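Local coordinates for CD8 alpha antigen (Sus scrofa, PDB 5EDX), which probably acts as a T-cell co-receptor that binds MHC class I molecules, and forms a homodimer of immunoglobulin V-type domains, at residues Thr65-Ser69 / Ile80-Arg85. Sequence-based numbering, arbitrary orientation.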
loop_
_atom_site.group_PDB
_atom_site.type_symbol
_atom_site.label_atom_id
_atom_site.label_comp_id
_atom_site.label_asym_id
_atom_site.label_seq_id
_atom_site.Cartn_x
_atom_site.Cartn_y
_atom_site.Cartn_z
ATOM N N THR A 65 9.803 -11.125 -15.064
ATOM C CA THR A 65 8.551 -11.142 -15.814
ATOM C C THR A 65 8.275 -12.466 -16.521
ATOM O O THR A 65 7.240 -12.630 -17.161
ATOM C CB THR A 65 8.445 -9.960 -16.810
ATOM O OG1 THR A 65 9.563 -9.973 -17.702
ATOM C CG2 THR A 65 8.425 -8.636 -16.056
ATOM N N ARG A 66 9.200 -13.412 -16.395
ATOM C CA ARG A 66 8.953 -14.772 -16.851
ATOM C C ARG A 66 7.963 -15.454 -15.915
ATOM O O ARG A 66 7.255 -16.373 -16.319
ATOM C CB ARG A 66 10.261 -15.574 -16.896
ATOM C CG ARG A 66 11.257 -15.076 -17.935
ATOM C CD ARG A 66 12.603 -15.770 -17.788
ATOM N NE ARG A 66 13.199 -15.538 -16.475
ATOM C CZ ARG A 66 14.432 -15.908 -16.135
ATOM N NH1 ARG A 66 15.208 -16.527 -17.015
ATOM N NH2 ARG A 66 14.890 -15.654 -14.917
ATOM N N TYR A 67 7.928 -15.001 -14.661
ATOM C CA TYR A 67 7.054 -15.591 -13.652
ATOM C C TYR A 67 5.859 -14.710 -13.301
ATOM O O TYR A 67 4.807 -15.217 -12.937
ATOM C CB TYR A 67 7.838 -15.889 -12.377
ATOM C CG TYR A 67 8.801 -17.035 -12.544
ATOM C CD1 TYR A 67 8.365 -18.349 -12.425
ATOM C CD2 TYR A 67 10.138 -16.805 -12.835
ATOM C CE1 TYR A 67 9.243 -19.411 -12.584
ATOM C CE2 TYR A 67 11.023 -17.862 -12.998
ATOM C CZ TYR A 67 10.569 -19.156 -12.871
ATOM O OH TYR A 67 11.444 -20.207 -13.033
ATOM N N ILE A 68 6.041 -13.397 -13.370
ATOM C CA ILE A 68 4.968 -12.463 -13.030
ATOM C C ILE A 68 4.844 -11.395 -14.103
ATOM O O ILE A 68 5.771 -10.619 -14.318
ATOM C CB ILE A 68 5.226 -11.757 -11.683
ATOM C CG1 ILE A 68 5.327 -12.786 -10.554
ATOM C CG2 ILE A 68 4.124 -10.719 -11.406
ATOM C CD1 ILE A 68 5.539 -12.184 -9.182
ATOM N N SER A 69 3.705 -11.362 -14.787
ATOM C CA SER A 69 3.466 -10.303 -15.765
ATOM C C SER A 69 2.055 -9.758 -15.587
ATOM O O SER A 69 1.283 -10.268 -14.775
ATOM C CB SER A 69 3.670 -10.820 -17.191
ATOM O OG SER A 69 2.645 -11.728 -17.557
ATOM N N ILE A 80 -0.629 -12.100 -13.942
ATOM C CA ILE A 80 -0.510 -13.523 -14.202
ATOM C C ILE A 80 0.706 -14.078 -13.480
ATOM O O ILE A 80 1.821 -13.621 -13.696
ATOM C CB ILE A 80 -0.381 -13.819 -15.703
ATOM C CG1 ILE A 80 -1.653 -13.395 -16.450
ATOM C CG2 ILE A 80 -0.119 -15.304 -15.920
ATOM C CD1 ILE A 80 -1.646 -11.960 -16.896
ATOM N N LEU A 81 0.478 -15.044 -12.601
ATOM C CA LEU A 81 1.566 -15.781 -11.974
ATOM C C LEU A 81 1.731 -17.030 -12.835
ATOM O O LEU A 81 0.930 -17.961 -12.754
ATOM C CB LEU A 81 1.204 -16.146 -10.537
ATOM C CG LEU A 81 0.638 -15.019 -9.663
ATOM C CD1 LEU A 81 0.232 -15.556 -8.297
ATOM C CD2 LEU A 81 1.630 -13.870 -9.520
ATOM N N HIS A 82 2.753 -17.026 -13.683
ATOM C CA HIS A 82 2.864 -18.013 -14.759
ATOM C C HIS A 82 3.185 -19.431 -14.325
ATOM O O HIS A 82 2.729 -20.395 -14.948
ATOM C CB HIS A 82 3.896 -17.548 -15.784
ATOM C CG HIS A 82 3.402 -16.446 -16.667
ATOM N ND1 HIS A 82 3.691 -15.121 -16.436
ATOM C CD2 HIS A 82 2.618 -16.477 -17.769
ATOM C CE1 HIS A 82 3.114 -14.378 -17.368
ATOM N NE2 HIS A 82 2.455 -15.179 -18.186
ATOM N N ARG A 83 3.987 -19.554 -13.276
ATOM C CA ARG A 83 4.503 -20.844 -12.856
ATOM C C ARG A 83 4.655 -20.767 -11.347
ATOM O O ARG A 83 5.749 -20.549 -10.824
ATOM C CB ARG A 83 5.860 -21.092 -13.529
ATOM C CG ARG A 83 6.124 -22.531 -13.935
ATOM C CD ARG A 83 7.350 -22.627 -14.844
ATOM N NE ARG A 83 6.994 -22.725 -16.258
ATOM C CZ ARG A 83 7.873 -22.673 -17.256
ATOM N NH1 ARG A 83 9.166 -22.509 -17.000
ATOM N NH2 ARG A 83 7.463 -22.778 -18.512
ATOM N N PHE A 84 3.534 -20.942 -10.656
ATOM C CA PHE A 84 3.399 -20.556 -9.253
ATOM C C PHE A 84 4.524 -21.100 -8.377
ATOM O O PHE A 84 4.748 -22.311 -8.307
ATOM C CB PHE A 84 2.021 -20.982 -8.728
ATOM C CG PHE A 84 1.680 -20.423 -7.374
ATOM C CD1 PHE A 84 1.413 -19.073 -7.217
ATOM C CD2 PHE A 84 1.595 -21.251 -6.267
ATOM C CE1 PHE A 84 1.092 -18.557 -5.981
ATOM C CE2 PHE A 84 1.269 -20.736 -5.020
ATOM C CZ PHE A 84 1.023 -19.388 -4.877
ATOM N N ARG A 85 5.233 -20.191 -7.720
ATOM C CA ARG A 85 6.326 -20.562 -6.831
ATOM C C ARG A 85 5.855 -20.549 -5.378
ATOM O O ARG A 85 4.876 -19.880 -5.032
ATOM C CB ARG A 85 7.504 -19.604 -7.032
ATOM C CG ARG A 85 8.049 -19.603 -8.465
ATOM C CD ARG A 85 8.939 -18.387 -8.758
ATOM N NE ARG A 85 8.189 -17.134 -8.728
ATOM C CZ ARG A 85 8.708 -15.936 -8.982
ATOM N NH1 ARG A 85 9.990 -15.812 -9.301
ATOM N NH2 ARG A 85 7.947 -14.855 -8.916
HETATM O O HOH W 1 4.608 -17.392 -11.026
HETATM O O HOH W 2 10.814 -22.592 -14.535
#
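Arg85 lays its guanidinium flat on the side chain of Tyr67. The two planes are only 5° apart, with ring and guanidinium centres separated by 4.4 Å. The stack is offset: CZ of Arg85 sits over CB of Tyr67, at 3.5 Å, and NH1 lies by CG and CD2 of the ring. CD of Arg85 lies over the same face, on the CD1-CE1 side, in a CH-pi contact 4.0 Å from the centroid. A bend at chi3 (-66°) sets the methylene over the ring and the charged group over CB and the near end of the ring. NH2 also reaches CD1 of Ile68 at 3.6 Å and forms a salt bridge with Asp88, which probably steadies the stacked group.

The backbone O of Arg83 lies at the ring edge by CD1, and CB of Arg83 approaches CD1 and CE1 from the side away from Arg85. A water links Tyr67 OH to NH1 of Arg83. The backbone O of Tyr67 accepts two hydrogen bonds, one from His82 N at 2.8 Å and one from a second water that also accepts from Arg83 N. This ties the two turns together where the regular strand pairing ends.

Ser69 and Ile80 form a hydrogen-bonded antiparallel pair. Ser69 N donates to Ile80 O at 3.1 Å, and Ile80 N donates to Ser69 O at 2.8 Å. Ile68 and Leu81 make the adjoining non-hydrogen-bonded pair. Their side chains run side by side on the other face of the sheet, with CG1 of Ile68 4.0 Å from CD2 of Leu81. Leu81 and Ile80 also pack against strand 18-24.

The contact closes the open end of the beta hairpin formed by strands 68-73 and 76-81, at the margin of one sheet of the immunoglobulin V-set beta sandwich.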